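PDB 4HWX: neutral proteinase inhibitor ScNPI from Streptomyces caespitosus, which inhibits serine endopeptidases of the subtilisin type and, as a two-faced single-domain inhibitor, probably a second peptidase class at the same time. Local coordinates for residues 59-64 with 94-99. Residues are numbered along the deposited sequence; the frame is centred on the assembly and turned at random.
Sequences RLLAAP and HTFSNT. With ACT (acetate ion), chain E.
A small leucine-aromatic packing site joins the loop between helix 43-52 and strand 77-82 to the end of strand 88-96: the side chain of Leu61 lies against the rings of His94 and Phe96. Its methyl CD2 does most of the touching. It sits over the middle of one imidazole face, 3.7 Å from the centroid of the His94 ring and only 14° off the ring normal, a well-centred CH-pi contact. The same methyl meets the Phe96 ring obliquely at its outer end, with Leu61 CD2 3.7 Å from Phe96 CE1, and thus fills the angle between the two aromatic side chains. With CG placed opposite the carbonyl carbon (chi1 -78°), the Leu61 branch reaches across to the strand, while the backbones stay well apart, Leu61 CA to His94 CA 9.4 Å. No hydrogen bond crosses from one segment to the other. The His94 ring, with CG anti to the backbone N, leans over Phe96, its CD2 above the centre of one face of that ring. An acetate ion, probably from the crystallisation liquor, closes the cluster: His94 NE2 donates a nearly straight hydrogen bond (176°) to acetate OXT at 2.9 Å, at the edge of the imidazole. The negative charge so close to NE2 would probably favour the doubly protonated, charged imidazole. The acetate methyl CH3 packs 3.6 Å from Leu61 CD2. Phe96 also touches Val77 and Val79 of strand 77-82 and Met102 and Asn105 of helix 99-105, the helix to which Ala62 is tied by a backbone hydrogen bond to Asn105. The contact is plain packing of the long loop before strand 77-82 against an end of the antiparallel sheet of the Streptomyces subtilisin inhibitor fold.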
# COMPACT_ATOMS: atom_id res chain seq x y z
N ARG A 59 -8.29 -16.05 2.28
CA ARG A 59 -8.05 -16.94 3.43
C ARG A 59 -8.01 -16.16 4.75
O ARG A 59 -8.02 -16.79 5.81
CB ARG A 59 -6.78 -17.79 3.24
CG ARG A 59 -6.97 -18.84 2.17
CD ARG A 59 -5.74 -19.67 1.87
NE ARG A 59 -5.98 -20.48 0.67
CZ ARG A 59 -5.04 -20.97 -0.13
NH1 ARG A 59 -3.75 -20.75 0.13
NH2 ARG A 59 -5.37 -21.67 -1.20
N LEU A 60 -8.01 -14.80 4.71
CA LEU A 60 -8.10 -13.96 5.93
C LEU A 60 -9.53 -14.05 6.51
O LEU A 60 -9.74 -13.80 7.68
CB LEU A 60 -7.72 -12.48 5.66
CG LEU A 60 -6.26 -12.17 5.31
CD1 LEU A 60 -6.07 -10.71 5.00
CD2 LEU A 60 -5.31 -12.59 6.42
N LEU A 61 -10.51 -14.38 5.65
CA LEU A 61 -11.90 -14.54 6.07
C LEU A 61 -12.07 -15.96 6.55
O LEU A 61 -11.46 -16.88 5.99
CB LEU A 61 -12.88 -14.22 4.92
CG LEU A 61 -13.13 -12.74 4.64
CD1 LEU A 61 -12.07 -12.18 3.75
CD2 LEU A 61 -14.44 -12.55 3.92
N ALA A 62 -12.83 -16.15 7.63
CA ALA A 62 -13.07 -17.49 8.19
C ALA A 62 -14.54 -17.64 8.56
O ALA A 62 -15.21 -16.64 8.83
CB ALA A 62 -12.19 -17.71 9.41
N ALA A 63 -15.07 -18.89 8.54
CA ALA A 63 -16.45 -19.17 8.95
C ALA A 63 -16.63 -18.58 10.36
O ALA A 63 -15.79 -18.81 11.24
CB ALA A 63 -16.71 -20.69 8.94
N PRO A 64 -17.61 -17.69 10.57
CA PRO A 64 -17.71 -17.02 11.88
C PRO A 64 -18.07 -17.93 13.05
O PRO A 64 -18.60 -19.01 12.84
CB PRO A 64 -18.86 -16.02 11.67
CG PRO A 64 -18.92 -15.81 10.18
CD PRO A 64 -18.62 -17.16 9.62
N HIS A 94 -12.41 -6.53 -0.07
CA HIS A 94 -13.62 -7.29 0.28
C HIS A 94 -14.59 -6.35 0.93
O HIS A 94 -14.19 -5.62 1.83
CB HIS A 94 -13.34 -8.50 1.19
CG HIS A 94 -14.52 -9.42 1.30
ND1 HIS A 94 -14.68 -10.50 0.45
CD2 HIS A 94 -15.60 -9.35 2.13
CE1 HIS A 94 -15.82 -11.08 0.81
NE2 HIS A 94 -16.41 -10.42 1.81
N THR A 95 -15.84 -6.36 0.46
CA THR A 95 -16.94 -5.52 0.98
C THR A 95 -17.86 -6.38 1.86
O THR A 95 -18.30 -7.44 1.44
CB THR A 95 -17.73 -4.86 -0.17
OG1 THR A 95 -16.83 -4.09 -0.95
CG2 THR A 95 -18.86 -3.95 0.34
N PHE A 96 -18.11 -5.91 3.08
CA PHE A 96 -19.01 -6.56 4.03
C PHE A 96 -20.33 -5.75 4.12
O PHE A 96 -20.30 -4.53 3.94
CB PHE A 96 -18.35 -6.68 5.41
CG PHE A 96 -17.10 -7.52 5.44
CD1 PHE A 96 -17.17 -8.91 5.54
CD2 PHE A 96 -15.84 -6.92 5.39
CE1 PHE A 96 -16.01 -9.69 5.57
CE2 PHE A 96 -14.67 -7.70 5.45
CZ PHE A 96 -14.76 -9.08 5.54
N SER A 97 -21.47 -6.42 4.43
CA SER A 97 -22.82 -5.84 4.57
C SER A 97 -22.83 -4.66 5.56
O SER A 97 -23.50 -3.66 5.31
CB SER A 97 -23.80 -6.91 5.07
OG SER A 97 -23.84 -8.03 4.20
N ASN A 98 -22.13 -4.82 6.69
CA ASN A 98 -21.99 -3.83 7.76
C ASN A 98 -20.79 -4.20 8.65
O ASN A 98 -20.14 -5.21 8.40
CB ASN A 98 -23.30 -3.69 8.58
CG ASN A 98 -23.76 -4.98 9.20
OD1 ASN A 98 -23.00 -5.68 9.85
ND2 ASN A 98 -25.04 -5.32 9.03
N THR A 99 -20.49 -3.37 9.66
CA THR A 99 -19.34 -3.60 10.54
C THR A 99 -19.45 -4.86 11.36
O THR A 99 -18.43 -5.50 11.61
CB THR A 99 -19.09 -2.40 11.45
OG1 THR A 99 -20.23 -2.21 12.29
CG2 THR A 99 -18.75 -1.14 10.66
C ACT E . -19.14 -12.21 3.21
O ACT E . -20.28 -12.68 3.00
OXT ACT E . -18.96 -11.00 3.15
CH3 ACT E . -17.99 -13.14 3.51